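Local coordinates for outer membrane usher protein PapC (Escherichia coli, PDB 3L48), which forms an outer-membrane pore for the export and assembly of pilus subunits, this chain being the usher's C-terminal domain, at residues K8-P22 and V39-T51. Sequence-based numbering, arbitrary orientation.
Sequences KRLFAILRLADGSQP and VADEGLAWLSGVT
Paired antiparallel strands, from Leu10 through Ile13 facing Leu47 through Leu44, form this contact at one margin of a three-stranded sheet, where 44-47 is an outermost strand and 10-16 runs in the middle, with 78-84 beyond it. Leu10 with Leu47 and Ala12 with Ala45 are the hydrogen-bonded pairs; the bond from Leu47 N to Leu10 O spans 2.8 Å and is almost straight (174°). Leu14 N to Gly43 O and Val50 N to Lys8 O extend the ladder at its two ends.

Side chains then alternate between faces. On one, the Phe11 ring meets Trp46 edge to face, the planes inclined at 54°, with Phe11 CE1 3.4 Å above the centre of the indole plane. Phe11 achieves this with CG anti to its carbonyl carbon, and Phe11 CZ also sits above the rim of the Arg9 guanidinium, whose NE forms a salt bridge with Asp77. Farther along, Ile13 CD1 touches Leu44 CD1 at 3.6 Å.

The other face belongs to the interior of this Ig-fold, Greek-key domain: Leu14 CD1 packs against both Val39 CG2 (3.7 Å) and Ala45 CB (3.8 Å), while Leu47 reaches Val28 and Leu56 of the second sheet. At Gly43, a side chain would collide with Leu14 O; Gly43 N donates to a water that in turn donates to Pro22 O and Ala40 O. Beside it, the end of the Gln21 side chain comes up to the Glu42 carboxylate, the amide steeply inclined to it (74°). With an alanine here, the Glu42 carboxylate would probably be left without its polar neighbour across the contact.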
loop_
_atom_site.group_PDB
_atom_site.type_symbol
_atom_site.label_atom_id
_atom_site.label_comp_id
_atom_site.label_asym_id
_atom_site.label_seq_id
_atom_site.Cartn_x
_atom_site.Cartn_y
_atom_site.Cartn_z
ATOM N N LYS A 8 -0.836 1.374 -13.300
ATOM C CA LYS A 8 -1.746 1.900 -12.288
ATOM C C LYS A 8 -2.402 0.887 -11.346
ATOM O O LYS A 8 -2.600 1.196 -10.177
ATOM C CB LYS A 8 -2.782 2.821 -12.933
ATOM C CG LYS A 8 -2.222 4.187 -13.267
ATOM C CD LYS A 8 -3.008 4.845 -14.372
ATOM C CE LYS A 8 -2.254 6.041 -14.924
ATOM N NZ LYS A 8 -2.781 6.459 -16.255
ATOM N N ARG A 9 -2.744 -0.307 -11.821
ATOM C CA ARG A 9 -3.220 -1.326 -10.882
ATOM C C ARG A 9 -2.096 -2.221 -10.381
ATOM O O ARG A 9 -1.412 -2.881 -11.167
ATOM C CB ARG A 9 -4.343 -2.200 -11.438
ATOM C CG ARG A 9 -4.668 -3.337 -10.465
ATOM C CD ARG A 9 -5.920 -4.107 -10.807
ATOM N NE ARG A 9 -5.692 -5.106 -11.841
ATOM C CZ ARG A 9 -6.557 -6.063 -12.149
ATOM N NH1 ARG A 9 -7.701 -6.155 -11.486
ATOM N NH2 ARG A 9 -6.279 -6.927 -13.113
ATOM N N LEU A 10 -1.924 -2.254 -9.063
ATOM C CA LEU A 10 -0.855 -3.038 -8.461
ATOM C C LEU A 10 -1.385 -4.109 -7.523
ATOM O O LEU A 10 -2.345 -3.887 -6.790
ATOM C CB LEU A 10 0.107 -2.128 -7.699
ATOM C CG LEU A 10 0.773 -1.034 -8.530
ATOM C CD1 LEU A 10 1.854 -0.347 -7.712
ATOM C CD2 LEU A 10 1.346 -1.624 -9.811
ATOM N N PHE A 11 -0.757 -5.278 -7.561
ATOM C CA PHE A 11 -1.021 -6.323 -6.585
ATOM C C PHE A 11 0.048 -6.212 -5.505
ATOM O O PHE A 11 1.156 -6.729 -5.659
ATOM C CB PHE A 11 -0.974 -7.703 -7.240
ATOM C CG PHE A 11 -1.864 -7.835 -8.448
ATOM C CD1 PHE A 11 -3.221 -7.568 -8.361
ATOM C CD2 PHE A 11 -1.344 -8.238 -9.668
ATOM C CE1 PHE A 11 -4.046 -7.693 -9.475
ATOM C CE2 PHE A 11 -2.162 -8.367 -10.784
ATOM C CZ PHE A 11 -3.517 -8.094 -10.686
ATOM N N ALA A 12 -0.281 -5.520 -4.420
ATOM C CA ALA A 12 0.717 -5.178 -3.412
ATOM C C ALA A 12 0.784 -6.181 -2.268
ATOM O O ALA A 12 -0.225 -6.486 -1.628
ATOM C CB ALA A 12 0.471 -3.773 -2.872
ATOM N N ILE A 13 1.983 -6.698 -2.023
ATOM C CA ILE A 13 2.232 -7.524 -0.853
ATOM C C ILE A 13 2.823 -6.625 0.227
ATOM O O ILE A 13 3.986 -6.228 0.155
ATOM C CB ILE A 13 3.198 -8.682 -1.165
ATOM C CG1 ILE A 13 2.719 -9.464 -2.393
ATOM C CG2 ILE A 13 3.337 -9.609 0.042
ATOM C CD1 ILE A 13 1.319 -10.023 -2.254
ATOM N N LEU A 14 2.007 -6.291 1.218
ATOM C CA LEU A 14 2.403 -5.345 2.253
ATOM C C LEU A 14 2.966 -6.030 3.496
ATOM O O LEU A 14 2.345 -6.935 4.056
ATOM C CB LEU A 14 1.207 -4.488 2.665
ATOM C CG LEU A 14 0.488 -3.669 1.592
ATOM C CD1 LEU A 14 -0.821 -3.127 2.144
ATOM C CD2 LEU A 14 1.370 -2.538 1.111
ATOM N N ARG A 15 4.148 -5.598 3.921
ATOM C CA ARG A 15 4.712 -6.040 5.192
ATOM C C ARG A 15 5.442 -4.884 5.862
ATOM O O ARG A 15 6.127 -4.106 5.198
ATOM C CB ARG A 15 5.662 -7.229 5.002
ATOM C CG ARG A 15 5.021 -8.451 4.361
ATOM C CD ARG A 15 5.742 -9.732 4.759
ATOM N NE ARG A 15 5.422 -10.135 6.126
ATOM C CZ ARG A 15 4.847 -11.286 6.455
ATOM N NH1 ARG A 15 4.531 -12.167 5.520
ATOM N NH2 ARG A 15 4.594 -11.559 7.725
ATOM N N LEU A 16 5.285 -4.768 7.177
ATOM C CA LEU A 16 5.963 -3.726 7.933
ATOM C C LEU A 16 7.443 -4.061 8.059
ATOM O O LEU A 16 7.857 -5.197 7.803
ATOM C CB LEU A 16 5.332 -3.539 9.316
ATOM C CG LEU A 16 4.086 -2.648 9.380
ATOM C CD1 LEU A 16 2.911 -3.311 8.680
ATOM C CD2 LEU A 16 3.734 -2.327 10.827
ATOM N N ALA A 17 8.235 -3.065 8.444
ATOM C CA ALA A 17 9.668 -3.253 8.634
ATOM C C ALA A 17 9.961 -4.364 9.638
ATOM O O ALA A 17 10.980 -5.047 9.539
ATOM C CB ALA A 17 10.330 -1.945 9.075
ATOM N N ASP A 18 9.063 -4.546 10.602
ATOM C CA ASP A 18 9.264 -5.557 11.637
ATOM C C ASP A 18 8.796 -6.942 11.193
ATOM O O ASP A 18 8.957 -7.924 11.917
ATOM C CB ASP A 18 8.583 -5.147 12.948
ATOM C CG ASP A 18 7.068 -5.148 12.852
ATOM O OD1 ASP A 18 6.530 -5.393 11.753
ATOM O OD2 ASP A 18 6.411 -4.906 13.886
ATOM N N GLY A 19 8.222 -7.012 9.996
ATOM C CA GLY A 19 7.808 -8.281 9.423
ATOM C C GLY A 19 6.328 -8.589 9.553
ATOM O O GLY A 19 5.848 -9.568 8.981
ATOM N N SER A 20 5.599 -7.766 10.300
ATOM C CA SER A 20 4.173 -8.003 10.509
ATOM C C SER A 20 3.346 -7.557 9.305
ATOM O O SER A 20 3.870 -6.954 8.370
ATOM C CB SER A 20 3.685 -7.317 11.790
ATOM O OG SER A 20 3.810 -5.907 11.704
ATOM N N GLN A 21 2.053 -7.864 9.335
ATOM C CA GLN A 21 1.152 -7.526 8.240
ATOM C C GLN A 21 0.113 -6.506 8.684
ATOM O O GLN A 21 -0.469 -6.639 9.761
ATOM C CB GLN A 21 0.427 -8.778 7.742
ATOM C CG GLN A 21 1.335 -9.906 7.302
ATOM C CD GLN A 21 0.571 -11.164 6.937
ATOM O OE1 GLN A 21 1.000 -11.935 6.078
ATOM N NE2 GLN A 21 -0.571 -11.373 7.584
ATOM N N PRO A 22 -0.129 -5.481 7.853
ATOM C CA PRO A 22 -1.244 -4.576 8.145
ATOM C C PRO A 22 -2.526 -5.397 8.227
ATOM O O PRO A 22 -2.664 -6.379 7.493
ATOM C CB PRO A 22 -1.279 -3.647 6.927
ATOM C CG PRO A 22 0.098 -3.740 6.327
ATOM C CD PRO A 22 0.565 -5.141 6.599
ATOM N N VAL A 39 -6.739 -3.454 2.372
ATOM C CA VAL A 39 -5.944 -4.638 2.656
ATOM C C VAL A 39 -6.852 -5.827 2.937
ATOM O O VAL A 39 -7.759 -5.750 3.763
ATOM C CB VAL A 39 -5.021 -4.419 3.867
ATOM C CG1 VAL A 39 -4.111 -5.628 4.067
ATOM C CG2 VAL A 39 -4.198 -3.156 3.677
ATOM N N ALA A 40 -6.609 -6.931 2.244
ATOM C CA ALA A 40 -7.357 -8.150 2.507
ATOM C C ALA A 40 -6.581 -9.034 3.476
ATOM O O ALA A 40 -5.958 -8.548 4.422
ATOM C CB ALA A 40 -7.643 -8.888 1.210
ATOM N N ASP A 41 -6.629 -10.342 3.261
ATOM C CA ASP A 41 -5.914 -11.252 4.140
ATOM C C ASP A 41 -4.441 -11.353 3.748
ATOM O O ASP A 41 -4.062 -11.069 2.610
ATOM C CB ASP A 41 -6.577 -12.633 4.168
ATOM C CG ASP A 41 -6.877 -13.171 2.782
ATOM O OD1 ASP A 41 -7.389 -12.407 1.937
ATOM O OD2 ASP A 41 -6.611 -14.369 2.543
ATOM N N GLU A 42 -3.618 -11.744 4.714
ATOM C CA GLU A 42 -2.177 -11.903 4.510
ATOM C C GLU A 42 -1.464 -10.669 3.947
ATOM O O GLU A 42 -0.513 -10.790 3.179
ATOM C CB GLU A 42 -1.899 -13.125 3.625
ATOM C CG GLU A 42 -2.303 -14.455 4.260
ATOM C CD GLU A 42 -1.506 -14.774 5.523
ATOM O OE1 GLU A 42 -0.365 -14.286 5.654
ATOM O OE2 GLU A 42 -2.021 -15.515 6.388
ATOM N N GLY A 43 -1.919 -9.485 4.337
ATOM C CA GLY A 43 -1.261 -8.256 3.928
ATOM C C GLY A 43 -1.336 -7.928 2.445
ATOM O O GLY A 43 -0.630 -7.040 1.967
ATOM N N LEU A 44 -2.195 -8.632 1.716
ATOM C CA LEU A 44 -2.368 -8.375 0.288
ATOM C C LEU A 44 -3.348 -7.225 0.044
ATOM O O LEU A 44 -4.425 -7.180 0.641
ATOM C CB LEU A 44 -2.843 -9.648 -0.424
ATOM C CG LEU A 44 -3.287 -9.553 -1.887
ATOM C CD1 LEU A 44 -2.161 -9.057 -2.781
ATOM C CD2 LEU A 44 -3.803 -10.901 -2.374
ATOM N N ALA A 45 -2.969 -6.296 -0.831
ATOM C CA ALA A 45 -3.851 -5.191 -1.204
ATOM C C ALA A 45 -3.802 -4.877 -2.698
ATOM O O ALA A 45 -2.769 -4.457 -3.217
ATOM C CB ALA A 45 -3.519 -3.939 -0.398
ATOM N N TRP A 46 -4.924 -5.076 -3.381
ATOM C CA TRP A 46 -5.046 -4.667 -4.776
ATOM C C TRP A 46 -5.307 -3.170 -4.846
ATOM O O TRP A 46 -6.311 -2.682 -4.325
ATOM C CB TRP A 46 -6.180 -5.428 -5.461
ATOM C CG TRP A 46 -5.836 -6.840 -5.794
ATOM C CD1 TRP A 46 -4.855 -7.605 -5.223
ATOM C CD2 TRP A 46 -6.475 -7.668 -6.774
ATOM N NE1 TRP A 46 -4.843 -8.855 -5.792
ATOM C CE2 TRP A 46 -5.824 -8.920 -6.741
ATOM C CE3 TRP A 46 -7.527 -7.471 -7.669
ATOM C CZ2 TRP A 46 -6.201 -9.970 -7.577
ATOM C CZ3 TRP A 46 -7.896 -8.515 -8.497
ATOM C CH2 TRP A 46 -7.235 -9.748 -8.445
ATOM N N LEU A 47 -4.401 -2.444 -5.487
ATOM C CA LEU A 47 -4.503 -0.992 -5.552
ATOM C C LEU A 47 -4.855 -0.499 -6.957
ATOM O O LEU A 47 -4.234 -0.898 -7.943
ATOM C CB LEU A 47 -3.198 -0.352 -5.080
ATOM C CG LEU A 47 -2.669 -0.844 -3.731
ATOM C CD1 LEU A 47 -1.277 -0.297 -3.470
ATOM C CD2 LEU A 47 -3.615 -0.464 -2.605
ATOM N N SER A 48 -5.859 0.368 -7.035
ATOM C CA SER A 48 -6.281 0.953 -8.304
ATOM C C SER A 48 -5.746 2.373 -8.451
ATOM O O SER A 48 -5.692 3.131 -7.479
ATOM C CB SER A 48 -7.810 0.982 -8.401
ATOM O OG SER A 48 -8.368 -0.314 -8.285
ATOM N N GLY A 49 -5.353 2.726 -9.671
ATOM C CA GLY A 49 -4.966 4.088 -9.998
ATOM C C GLY A 49 -3.743 4.588 -9.259
ATOM O O GLY A 49 -3.668 5.760 -8.893
ATOM N N VAL A 50 -2.779 3.698 -9.042
ATOM C CA VAL A 50 -1.538 4.060 -8.371
ATOM C C VAL A 50 -0.600 4.793 -9.321
ATOM O O VAL A 50 -0.489 4.441 -10.496
ATOM C CB VAL A 50 -0.803 2.818 -7.827
ATOM C CG1 VAL A 50 0.419 3.232 -7.012
ATOM C CG2 VAL A 50 -1.744 1.967 -6.994
ATOM N N THR A 51 0.078 5.813 -8.806
ATOM C CA THR A 51 1.074 6.537 -9.583
ATOM C C THR A 51 2.466 6.055 -9.205
ATOM O O THR A 51 2.848 6.109 -8.038
ATOM C CB THR A 51 0.995 8.053 -9.333
ATOM O OG1 THR A 51 -0.352 8.503 -9.529
ATOM C CG2 THR A 51 1.924 8.797 -10.280
HETATM O O HOH W 1 -3.883 -8.715 6.188
#